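Local coordinates for protein putative hydrolase (PDB 3LHO) that probably acts as an iron-dependent dioxygenase of the 2-oxoadipate dioxygenase/decarboxylase family, with nickel in the metal site of this crystal, at residues Ala12-Met20 with Leu159-Thr167; Leu207-Val218 with Ile229-Tyr240. All coordinates share one frame; numbering follows the deposited sequence.

Interaction 1 (Ala12-Met20 with Leu159-Thr167). With NI (nickel (II) ion), chain B.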
loop_
_atom_site.group_PDB
_atom_site.type_symbol
_atom_site.label_atom_id
_atom_site.label_comp_id
_atom_site.label_asym_id
_atom_site.label_seq_id
_atom_site.Cartn_x
_atom_site.Cartn_y
_atom_site.Cartn_z
ATOM N N ALA A 12 -13.760 1.672 -4.492
ATOM C CA ALA A 12 -14.093 1.325 -3.123
ATOM C C ALA A 12 -12.845 1.342 -2.236
ATOM O O ALA A 12 -12.878 1.826 -1.077
ATOM C CB ALA A 12 -14.808 -0.050 -3.083
ATOM N N LEU A 13 -11.723 0.880 -2.781
ATOM C CA LEU A 13 -10.484 0.917 -2.048
ATOM C C LEU A 13 -10.030 2.352 -1.759
ATOM O O LEU A 13 -9.538 2.658 -0.669
ATOM C CB LEU A 13 -9.374 0.162 -2.813
ATOM C CG LEU A 13 -8.090 -0.202 -2.085
ATOM C CD1 LEU A 13 -8.262 -1.366 -1.054
ATOM C CD2 LEU A 13 -6.985 -0.567 -3.099
ATOM N N TRP A 14 -10.143 3.204 -2.760
ATOM C CA TRP A 14 -9.811 4.624 -2.623
ATOM C C TRP A 14 -10.717 5.337 -1.631
ATOM O O TRP A 14 -10.242 6.105 -0.802
ATOM C CB TRP A 14 -9.885 5.286 -3.994
ATOM C CG TRP A 14 -9.686 6.793 -3.998
ATOM C CD1 TRP A 14 -10.668 7.747 -4.071
ATOM C CD2 TRP A 14 -8.438 7.496 -3.946
ATOM N NE1 TRP A 14 -10.100 9.012 -4.051
ATOM C CE2 TRP A 14 -8.733 8.886 -3.970
ATOM C CE3 TRP A 14 -7.102 7.094 -3.877
ATOM C CZ2 TRP A 14 -7.739 9.869 -3.950
ATOM C CZ3 TRP A 14 -6.116 8.074 -3.852
ATOM C CH2 TRP A 14 -6.436 9.443 -3.885
ATOM N N GLN A 15 -12.011 5.078 -1.688
ATOM C CA GLN A 15 -12.934 5.727 -0.713
ATOM C C GLN A 15 -12.547 5.404 0.739
ATOM O O GLN A 15 -12.579 6.274 1.618
ATOM C CB GLN A 15 -14.420 5.379 -0.950
ATOM C CG GLN A 15 -15.061 6.141 -2.156
ATOM C CD GLN A 15 -14.818 7.685 -2.130
ATOM O OE1 GLN A 15 -14.841 8.317 -1.063
ATOM N NE2 GLN A 15 -14.590 8.276 -3.304
ATOM N N ASP A 16 -12.153 4.159 0.964
ATOM C CA ASP A 16 -11.688 3.722 2.261
ATOM C C ASP A 16 -10.352 4.332 2.656
ATOM O O ASP A 16 -10.194 4.794 3.792
ATOM C CB ASP A 16 -11.639 2.207 2.353
ATOM C CG ASP A 16 -11.085 1.767 3.658
ATOM O OD1 ASP A 16 -11.785 1.844 4.653
ATOM O OD2 ASP A 16 -9.887 1.442 3.742
ATOM N N TYR A 17 -9.407 4.322 1.717
ATOM C CA TYR A 17 -8.086 4.897 1.905
ATOM C C TYR A 17 -8.054 6.376 2.273
ATOM O O TYR A 17 -7.259 6.775 3.144
ATOM C CB TYR A 17 -7.318 4.689 0.602
ATOM C CG TYR A 17 -5.943 5.357 0.451
ATOM C CD1 TYR A 17 -4.841 4.895 1.174
ATOM C CD2 TYR A 17 -5.752 6.356 -0.490
ATOM C CE1 TYR A 17 -3.565 5.449 1.005
ATOM C CE2 TYR A 17 -4.477 6.933 -0.694
ATOM C CZ TYR A 17 -3.397 6.491 0.060
ATOM O OH TYR A 17 -2.156 7.029 -0.180
ATOM N N ILE A 18 -8.878 7.183 1.600
ATOM C CA ILE A 18 -8.897 8.632 1.860
ATOM C C ILE A 18 -9.465 8.978 3.240
ATOM O O ILE A 18 -9.166 10.036 3.771
ATOM C CB ILE A 18 -9.612 9.491 0.742
ATOM C CG1 ILE A 18 -11.098 9.143 0.603
ATOM C CG2 ILE A 18 -8.876 9.395 -0.599
ATOM C CD1 ILE A 18 -11.861 10.087 -0.392
ATOM N N LYS A 19 -10.243 8.079 3.840
ATOM C CA LYS A 19 -10.659 8.247 5.205
ATOM C C LYS A 19 -9.475 8.270 6.152
ATOM O O LYS A 19 -9.506 9.004 7.121
ATOM C CB LYS A 19 -11.647 7.162 5.647
ATOM C CG LYS A 19 -12.943 7.152 4.886
ATOM C CD LYS A 19 -13.791 5.943 5.313
ATOM C CE LYS A 19 -15.044 5.826 4.494
ATOM N NZ LYS A 19 -15.763 4.582 4.891
HETATM N N MSE A 20 -8.458 7.444 5.889
HETATM C CA MSE A 20 -7.228 7.424 6.656
HETATM C C MSE A 20 -6.297 8.517 6.179
HETATM O O MSE A 20 -5.464 8.964 6.955
HETATM C CB MSE A 20 -6.442 6.120 6.435
HETATM C CG MSE A 20 -7.018 4.939 7.136
HETATM SE SE MSE A 20 -5.906 3.457 6.825
HETATM C CE MSE A 20 -6.282 3.150 4.958
ATOM N N LEU A 159 -4.378 -1.321 11.770
ATOM C CA LEU A 159 -5.331 -0.813 10.737
ATOM C C LEU A 159 -6.040 -1.898 9.910
ATOM O O LEU A 159 -7.094 -1.648 9.304
ATOM C CB LEU A 159 -4.592 0.183 9.830
ATOM C CG LEU A 159 -4.291 1.521 10.551
ATOM C CD1 LEU A 159 -3.282 2.302 9.784
ATOM C CD2 LEU A 159 -5.558 2.355 10.769
ATOM N N GLY A 160 -5.488 -3.098 9.936
ATOM C CA GLY A 160 -6.064 -4.237 9.251
ATOM C C GLY A 160 -5.929 -4.194 7.732
ATOM O O GLY A 160 -4.880 -3.812 7.181
ATOM N N TYR A 161 -6.977 -4.660 7.066
ATOM C CA TYR A 161 -6.978 -4.861 5.626
ATOM C C TYR A 161 -7.545 -3.644 4.936
ATOM O O TYR A 161 -8.759 -3.476 4.840
ATOM C CB TYR A 161 -7.704 -6.174 5.244
ATOM C CG TYR A 161 -6.846 -7.332 5.666
ATOM C CD1 TYR A 161 -5.676 -7.598 5.005
ATOM C CD2 TYR A 161 -7.117 -8.057 6.828
ATOM C CE1 TYR A 161 -4.860 -8.593 5.398
ATOM C CE2 TYR A 161 -6.231 -9.056 7.268
ATOM C CZ TYR A 161 -5.146 -9.321 6.540
ATOM O OH TYR A 161 -4.269 -10.289 6.985
ATOM N N ARG A 162 -6.652 -2.774 4.505
ATOM C CA ARG A 162 -6.976 -1.492 3.865
ATOM C C ARG A 162 -5.763 -1.130 3.009
ATOM O O ARG A 162 -4.665 -1.668 3.224
ATOM C CB ARG A 162 -7.249 -0.360 4.886
ATOM C CG ARG A 162 -8.161 -0.698 6.008
ATOM C CD ARG A 162 -8.297 0.410 7.022
ATOM N NE ARG A 162 -9.094 1.532 6.524
ATOM C CZ ARG A 162 -9.543 2.545 7.267
ATOM N NH1 ARG A 162 -9.322 2.601 8.573
ATOM N NH2 ARG A 162 -10.215 3.536 6.684
ATOM N N ALA A 163 -5.917 -0.279 2.001
ATOM C CA ALA A 163 -4.707 0.062 1.155
ATOM C C ALA A 163 -3.663 0.709 2.026
ATOM O O ALA A 163 -3.981 1.567 2.845
ATOM C CB ALA A 163 -5.078 1.006 -0.024
ATOM N N ASN A 164 -2.402 0.286 1.886
ATOM C CA ASN A 164 -1.319 0.965 2.563
ATOM C C ASN A 164 -0.974 2.268 1.859
ATOM O O ASN A 164 -0.713 3.268 2.518
ATOM C CB ASN A 164 -0.070 0.089 2.648
ATOM C CG ASN A 164 1.141 0.820 3.303
ATOM O OD1 ASN A 164 1.999 1.339 2.606
ATOM N ND2 ASN A 164 1.185 0.868 4.639
ATOM N N HIS A 165 -0.978 2.249 0.525
ATOM C CA HIS A 165 -0.882 3.509 -0.257
ATOM C C HIS A 165 -1.344 3.343 -1.688
ATOM O O HIS A 165 -1.371 2.225 -2.220
ATOM C CB HIS A 165 0.540 4.122 -0.209
ATOM C CG HIS A 165 1.624 3.249 -0.758
ATOM N ND1 HIS A 165 2.335 2.356 0.015
ATOM C CD2 HIS A 165 2.202 3.221 -1.985
ATOM C CE1 HIS A 165 3.255 1.766 -0.721
ATOM N NE2 HIS A 165 3.190 2.262 -1.953
ATOM N N PHE A 166 -1.768 4.467 -2.272
ATOM C CA PHE A 166 -1.835 4.654 -3.720
ATOM C C PHE A 166 -0.632 5.456 -4.173
ATOM O O PHE A 166 -0.153 6.317 -3.426
ATOM C CB PHE A 166 -3.061 5.435 -4.076
ATOM C CG PHE A 166 -4.281 4.615 -4.079
ATOM C CD1 PHE A 166 -4.790 4.116 -2.889
ATOM C CD2 PHE A 166 -4.951 4.351 -5.278
ATOM C CE1 PHE A 166 -5.960 3.353 -2.891
ATOM C CE2 PHE A 166 -6.149 3.619 -5.263
ATOM C CZ PHE A 166 -6.599 3.079 -4.087
ATOM N N THR A 167 -0.185 5.186 -5.401
ATOM C CA THR A 167 0.915 5.892 -6.018
ATOM C C THR A 167 0.548 6.457 -7.385
ATOM O O THR A 167 0.175 5.697 -8.289
ATOM C CB THR A 167 2.126 4.973 -6.184
ATOM O OG1 THR A 167 2.505 4.456 -4.899
ATOM C CG2 THR A 167 3.299 5.782 -6.812
HETATM NI NI NI B . 4.778 2.031 -3.346
HETATM O O HOH W 1 -8.390 1.137 1.567
HETATM O O HOH W 2 6.509 2.197 -1.669
HETATM O O HOH W 3 6.580 1.627 -4.204
HETATM O O HOH W 4 5.294 -0.174 -2.975
#
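Arg162 grips Asp16 side-on in a salt bridge. Its NE donates to Asp16 OD2 at 2.9 Å, almost straight and in the guanidinium plane, on the syn lone pair. The NH2 bond to Asp16 OD1 is weak. NH2 also reaches the backbone O of Asp16 at 3.2 Å, from above the carbonyl plane. The arginine chain bends about its CG-CD bond (chi3 73°), which turns NE and NH2 onto the helix. Selenomethionine Met20 lays CG over one face of the guanidinium, 3.5 Å from Arg162 CZ. A water donates to Leu13 O and Asp16 OD2 and accepts from Ala163 N, so the same carboxylate oxygen serves both the arginine and the loop backbone.

Farther along, Phe166 N gives a weak bond to Tyr17 OH; the stronger partner of that hydroxyl is Phe233 O. Phe166 is the centre of an aromatic cluster. Trp14 turns its edge to the middle of one Phe166 face in a T-shaped pair, planes 81° apart. Phe166 CD1 lies over a face of Tyr17, 3.4 Å from Tyr17 CD2, with the rings inclined at 40°. Leu13 packs CG on Ala163 CB at 3.8 Å and CD2 near Phe166 CZ.

His165 points away from the helix, and its NE2 binds the nickel ion at 2.1 Å. Asn164 OD1 accepts from His165 ND1 in the ring plane, which helps fix the ring's rotation. Helix 6-20 thus covers the strand face carrying Phe166, beside helix 22-32, while strands 39-47 and 235-239 flank strand 165-169 in the sheet.

Interaction 2 (Leu207-Val218 with Ile229-Tyr240). With NI (nickel (II) ion), chain B.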
loop_
_atom_site.group_PDB
_atom_site.type_symbol
_atom_site.label_atom_id
_atom_site.label_comp_id
_atom_site.label_asym_id
_atom_site.label_seq_id
_atom_site.Cartn_x
_atom_site.Cartn_y
_atom_site.Cartn_z
ATOM N N LEU A 207 16.176 3.744 -12.984
ATOM C CA LEU A 207 14.936 3.556 -13.753
ATOM C C LEU A 207 13.624 3.789 -12.966
ATOM O O LEU A 207 12.531 3.469 -13.450
ATOM C CB LEU A 207 14.909 2.181 -14.412
ATOM C CG LEU A 207 16.117 1.819 -15.262
ATOM C CD1 LEU A 207 15.925 0.403 -15.770
ATOM C CD2 LEU A 207 16.335 2.795 -16.415
ATOM N N LEU A 208 13.745 4.367 -11.779
ATOM C CA LEU A 208 12.605 4.581 -10.899
ATOM C C LEU A 208 12.890 5.721 -9.933
ATOM O O LEU A 208 13.937 5.752 -9.285
ATOM C CB LEU A 208 12.249 3.295 -10.121
ATOM C CG LEU A 208 11.086 3.384 -9.117
ATOM C CD1 LEU A 208 9.815 3.717 -9.859
ATOM C CD2 LEU A 208 10.892 2.070 -8.313
ATOM N N GLU A 209 11.952 6.659 -9.838
ATOM C CA GLU A 209 12.030 7.728 -8.845
ATOM C C GLU A 209 10.736 7.769 -8.086
ATOM O O GLU A 209 9.684 7.705 -8.702
ATOM C CB GLU A 209 12.251 9.086 -9.497
ATOM C CG GLU A 209 13.610 9.282 -10.132
ATOM C CD GLU A 209 13.658 10.525 -11.028
ATOM O OE1 GLU A 209 12.753 10.733 -11.859
ATOM O OE2 GLU A 209 14.606 11.311 -10.892
ATOM N N GLN A 210 10.800 7.897 -6.759
ATOM C CA GLN A 210 9.596 7.957 -5.939
ATOM C C GLN A 210 9.721 9.040 -4.889
ATOM O O GLN A 210 10.824 9.387 -4.465
ATOM C CB GLN A 210 9.299 6.602 -5.272
ATOM C CG GLN A 210 8.948 5.477 -6.241
ATOM C CD GLN A 210 8.620 4.153 -5.548
ATOM O OE1 GLN A 210 9.496 3.502 -5.001
ATOM N NE2 GLN A 210 7.362 3.758 -5.582
ATOM N N SER A 211 8.576 9.594 -4.510
ATOM C CA SER A 211 8.493 10.558 -3.428
ATOM C C SER A 211 7.158 10.319 -2.748
ATOM O O SER A 211 6.328 9.573 -3.282
ATOM C CB SER A 211 8.568 11.981 -3.997
ATOM O OG SER A 211 7.409 12.255 -4.756
ATOM N N SER A 212 6.979 10.874 -1.552
ATOM C CA SER A 212 5.736 10.715 -0.805
ATOM C C SER A 212 5.472 11.857 0.145
ATOM O O SER A 212 6.380 12.528 0.612
ATOM C CB SER A 212 5.703 9.390 0.002
ATOM O OG SER A 212 6.852 9.223 0.830
ATOM N N THR A 213 4.195 12.043 0.449
ATOM C CA THR A 213 3.789 12.888 1.538
ATOM C C THR A 213 4.218 12.252 2.842
ATOM O O THR A 213 4.522 11.069 2.918
ATOM C CB THR A 213 2.259 13.043 1.567
ATOM O OG1 THR A 213 1.654 11.754 1.703
ATOM C CG2 THR A 213 1.772 13.696 0.308
HETATM N N MSE A 214 4.266 13.056 3.891
HETATM C CA MSE A 214 4.319 12.497 5.226
HETATM C C MSE A 214 2.969 11.906 5.552
HETATM O O MSE A 214 1.954 12.433 5.113
HETATM C CB MSE A 214 4.666 13.589 6.196
HETATM C CG MSE A 214 6.178 13.793 6.285
HETATM SE SE MSE A 214 6.343 14.330 8.076
HETATM C CE MSE A 214 5.882 16.023 7.744
ATOM N N ALA A 215 2.964 10.797 6.283
ATOM C CA ALA A 215 1.716 10.106 6.613
ATOM C C ALA A 215 0.753 10.995 7.373
ATOM O O ALA A 215 1.148 11.844 8.191
ATOM C CB ALA A 215 2.001 8.790 7.388
ATOM N N ASP A 216 -0.528 10.853 7.073
ATOM C CA ASP A 216 -1.543 11.472 7.884
ATOM C C ASP A 216 -1.641 10.710 9.224
ATOM O O ASP A 216 -0.883 9.768 9.459
ATOM C CB ASP A 216 -2.886 11.479 7.144
ATOM C CG ASP A 216 -2.906 12.463 5.970
ATOM O OD1 ASP A 216 -2.462 13.614 6.136
ATOM O OD2 ASP A 216 -3.385 12.089 4.892
ATOM N N LYS A 217 -2.597 11.097 10.060
ATOM C CA LYS A 217 -2.730 10.502 11.395
ATOM C C LYS A 217 -4.137 9.986 11.538
ATOM O O LYS A 217 -5.063 10.612 11.015
ATOM C CB LYS A 217 -2.449 11.556 12.477
ATOM C CG LYS A 217 -1.000 12.070 12.469
ATOM C CD LYS A 217 -0.744 13.159 13.545
ATOM C CE LYS A 217 -1.337 14.505 13.160
ATOM N NZ LYS A 217 -0.723 15.672 13.871
ATOM N N VAL A 218 -4.312 8.882 12.264
ATOM C CA VAL A 218 -5.655 8.398 12.611
ATOM C C VAL A 218 -5.671 7.908 14.028
ATOM O O VAL A 218 -4.629 7.596 14.581
ATOM C CB VAL A 218 -6.135 7.236 11.723
ATOM C CG1 VAL A 218 -6.398 7.721 10.318
ATOM C CG2 VAL A 218 -5.132 6.061 11.750
ATOM N N ILE A 229 -1.952 7.356 15.682
ATOM C CA ILE A 229 -0.777 6.836 15.005
ATOM C C ILE A 229 -0.743 7.319 13.548
ATOM O O ILE A 229 -1.767 7.712 12.978
ATOM C CB ILE A 229 -0.717 5.245 15.060
ATOM C CG1 ILE A 229 -1.773 4.616 14.146
ATOM C CG2 ILE A 229 -0.821 4.735 16.556
ATOM C CD1 ILE A 229 -1.540 3.132 13.821
ATOM N N PRO A 230 0.432 7.265 12.924
ATOM C CA PRO A 230 0.458 7.489 11.484
ATOM C C PRO A 230 -0.373 6.479 10.718
ATOM O O PRO A 230 -0.373 5.267 11.026
ATOM C CB PRO A 230 1.941 7.300 11.129
ATOM C CG PRO A 230 2.671 7.472 12.432
ATOM C CD PRO A 230 1.765 6.885 13.431
ATOM N N SER A 231 -1.068 6.966 9.710
ATOM C CA SER A 231 -1.925 6.090 8.924
ATOM C C SER A 231 -1.179 5.761 7.631
ATOM O O SER A 231 -0.389 4.816 7.597
ATOM C CB SER A 231 -3.299 6.744 8.697
ATOM O OG SER A 231 -3.141 8.058 8.172
ATOM N N CYS A 232 -1.400 6.544 6.585
ATOM C CA CYS A 232 -0.754 6.309 5.274
ATOM C C CYS A 232 -0.200 7.585 4.681
ATOM O O CYS A 232 -0.716 8.681 4.947
ATOM C CB CYS A 232 -1.790 5.822 4.264
ATOM S SG CYS A 232 -2.814 4.419 4.795
ATOM N N PHE A 233 0.832 7.434 3.856
ATOM C CA PHE A 233 1.231 8.442 2.907
ATOM C C PHE A 233 0.598 8.189 1.511
ATOM O O PHE A 233 0.038 7.122 1.258
ATOM C CB PHE A 233 2.764 8.494 2.771
ATOM C CG PHE A 233 3.413 7.180 2.449
ATOM C CD1 PHE A 233 3.325 6.641 1.166
ATOM C CD2 PHE A 233 4.131 6.487 3.410
ATOM C CE1 PHE A 233 3.919 5.413 0.851
ATOM C CE2 PHE A 233 4.744 5.283 3.116
ATOM C CZ PHE A 233 4.635 4.741 1.815
ATOM N N TYR A 234 0.690 9.223 0.662
ATOM C CA TYR A 234 0.389 9.191 -0.770
ATOM C C TYR A 234 1.746 9.312 -1.474
ATOM O O TYR A 234 2.559 10.155 -1.113
ATOM C CB TYR A 234 -0.468 10.402 -1.079
ATOM C CG TYR A 234 -1.290 10.462 -2.353
ATOM C CD1 TYR A 234 -1.884 9.322 -2.929
ATOM C CD2 TYR A 234 -1.551 11.703 -2.949
ATOM C CE1 TYR A 234 -2.671 9.430 -4.093
ATOM C CE2 TYR A 234 -2.350 11.808 -4.081
ATOM C CZ TYR A 234 -2.926 10.673 -4.633
ATOM O OH TYR A 234 -3.709 10.803 -5.757
ATOM N N GLU A 235 1.959 8.475 -2.474
ATOM C CA GLU A 235 3.235 8.304 -3.148
ATOM C C GLU A 235 3.147 8.727 -4.629
ATOM O O GLU A 235 2.053 8.825 -5.182
ATOM C CB GLU A 235 3.626 6.847 -3.043
ATOM C CG GLU A 235 5.078 6.497 -3.403
ATOM C CD GLU A 235 5.406 5.035 -3.045
ATOM O OE1 GLU A 235 4.978 4.133 -3.808
ATOM O OE2 GLU A 235 6.078 4.779 -2.007
ATOM N N PHE A 236 4.315 8.993 -5.229
ATOM C CA PHE A 236 4.460 9.483 -6.617
ATOM C C PHE A 236 5.604 8.722 -7.229
ATOM O O PHE A 236 6.634 8.564 -6.610
ATOM C CB PHE A 236 4.697 11.007 -6.614
ATOM C CG PHE A 236 3.704 11.738 -5.746
ATOM C CD1 PHE A 236 2.500 12.159 -6.263
ATOM C CD2 PHE A 236 3.937 11.917 -4.389
ATOM C CE1 PHE A 236 1.550 12.755 -5.437
ATOM C CE2 PHE A 236 2.981 12.528 -3.567
ATOM C CZ PHE A 236 1.797 12.926 -4.091
ATOM N N ALA A 237 5.426 8.200 -8.438
ATOM C CA ALA A 237 6.487 7.422 -9.076
ATOM C C ALA A 237 6.638 7.802 -10.547
ATOM O O ALA A 237 5.648 7.910 -11.280
ATOM C CB ALA A 237 6.187 5.892 -8.958
ATOM N N ARG A 238 7.887 8.001 -10.966
ATOM C CA ARG A 238 8.232 8.079 -12.356
ATOM C C ARG A 238 9.041 6.844 -12.738
ATOM O O ARG A 238 10.065 6.587 -12.140
ATOM C CB ARG A 238 9.047 9.334 -12.652
ATOM C CG ARG A 238 9.403 9.479 -14.135
ATOM C CD ARG A 238 9.937 10.853 -14.498
ATOM N NE ARG A 238 10.490 10.855 -15.862
ATOM C CZ ARG A 238 11.210 11.840 -16.398
ATOM N NH1 ARG A 238 11.500 12.938 -15.719
ATOM N NH2 ARG A 238 11.641 11.728 -17.640
ATOM N N ARG A 239 8.591 6.119 -13.762
ATOM C CA ARG A 239 9.361 5.015 -14.312
ATOM C C ARG A 239 10.022 5.346 -15.636
ATOM O O ARG A 239 9.498 6.139 -16.426
ATOM C CB ARG A 239 8.466 3.798 -14.505
ATOM C CG ARG A 239 7.892 3.258 -13.222
ATOM C CD ARG A 239 6.867 2.148 -13.529
ATOM N NE ARG A 239 6.348 1.690 -12.259
ATOM C CZ ARG A 239 7.029 0.947 -11.390
ATOM N NH1 ARG A 239 8.256 0.481 -11.663
ATOM N NH2 ARG A 239 6.480 0.678 -10.236
ATOM N N TYR A 240 11.171 4.703 -15.870
ATOM C CA TYR A 240 11.943 4.885 -17.079
ATOM C C TYR A 240 12.055 3.620 -17.907
ATOM O O TYR A 240 11.891 2.499 -17.382
ATOM C CB TYR A 240 13.327 5.405 -16.727
ATOM C CG TYR A 240 13.328 6.789 -16.125
ATOM C CD1 TYR A 240 13.001 6.994 -14.787
ATOM C CD2 TYR A 240 13.703 7.896 -16.875
ATOM C CE1 TYR A 240 13.017 8.262 -14.239
ATOM C CE2 TYR A 240 13.727 9.148 -16.333
ATOM C CZ TYR A 240 13.393 9.341 -15.021
ATOM O OH TYR A 240 13.431 10.610 -14.481
HETATM NI NI NI B . 4.778 2.031 -3.346
HETATM O O HOH W 5 11.943 13.115 -12.594
HETATM O O HOH W 3 6.580 1.627 -4.204
HETATM O O HOH W 2 6.509 2.197 -1.669
HETATM O O HOH W 4 5.294 -0.174 -2.975
#
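Glu235 and Gln210 reach from the same face of an antiparallel strand pair toward the nickel ion. Glu235 swings CG opposite the backbone N (chi1 -167°) and has an extended chain, which carries OE1 to the metal at 2.2 Å. Thr167 OG1 is a further partner of OE1. The Gln210 amide is turned 55° from the carboxylate plane. Gln210 NE2 donates to a metal-bound water at 2.7 Å, and another such water donates to Glu235 OE2. Ala237 CB sits beside Gln210 CG on this face. Here too Leu208 and Arg239 run side by side, with Leu208 CD1 over the guanidinium, whose NE is salt-bridged to Asp40.

On the other face, Glu209 OE1 takes a bond of 2.7 Å from Tyr240 OH. The hydroxyl comes from above the carboxylate, and the ring and carboxylate planes stand 68° apart. Thr213 OG1 takes the Tyr234 N-H in a nearly straight bond of 2.9 Å. Val218 straddles Ser231 CB with both methyls.

Regular pairing of 208-212 with 235-239 gives way to an irregular connection that still carries backbone bonds, and resumes at the base of hairpin 217-230. With His41 and His165, Glu235 completes a two-histidine, one-carboxylate metal site, as in the glyoxalase (VOC) superfamily.

From the N terminus, helix 6-20 comes first. Interaction 1 joins it to 159-167, closing a loop of 138 residues that includes strand 39-47 with His41. Interaction 2 opens only after that loop has closed. It shuts a short loop of ten residues, the turn end of hairpin 217-222/225-230. The contacts are therefore in series, neither nested nor crossed. They meet in space because strand 165-169 lies between strands 39-47 and 235-239 in the sheet, with 208-212 at its edge. Two probable hydrogen bonds and the shared nickel ion join them directly.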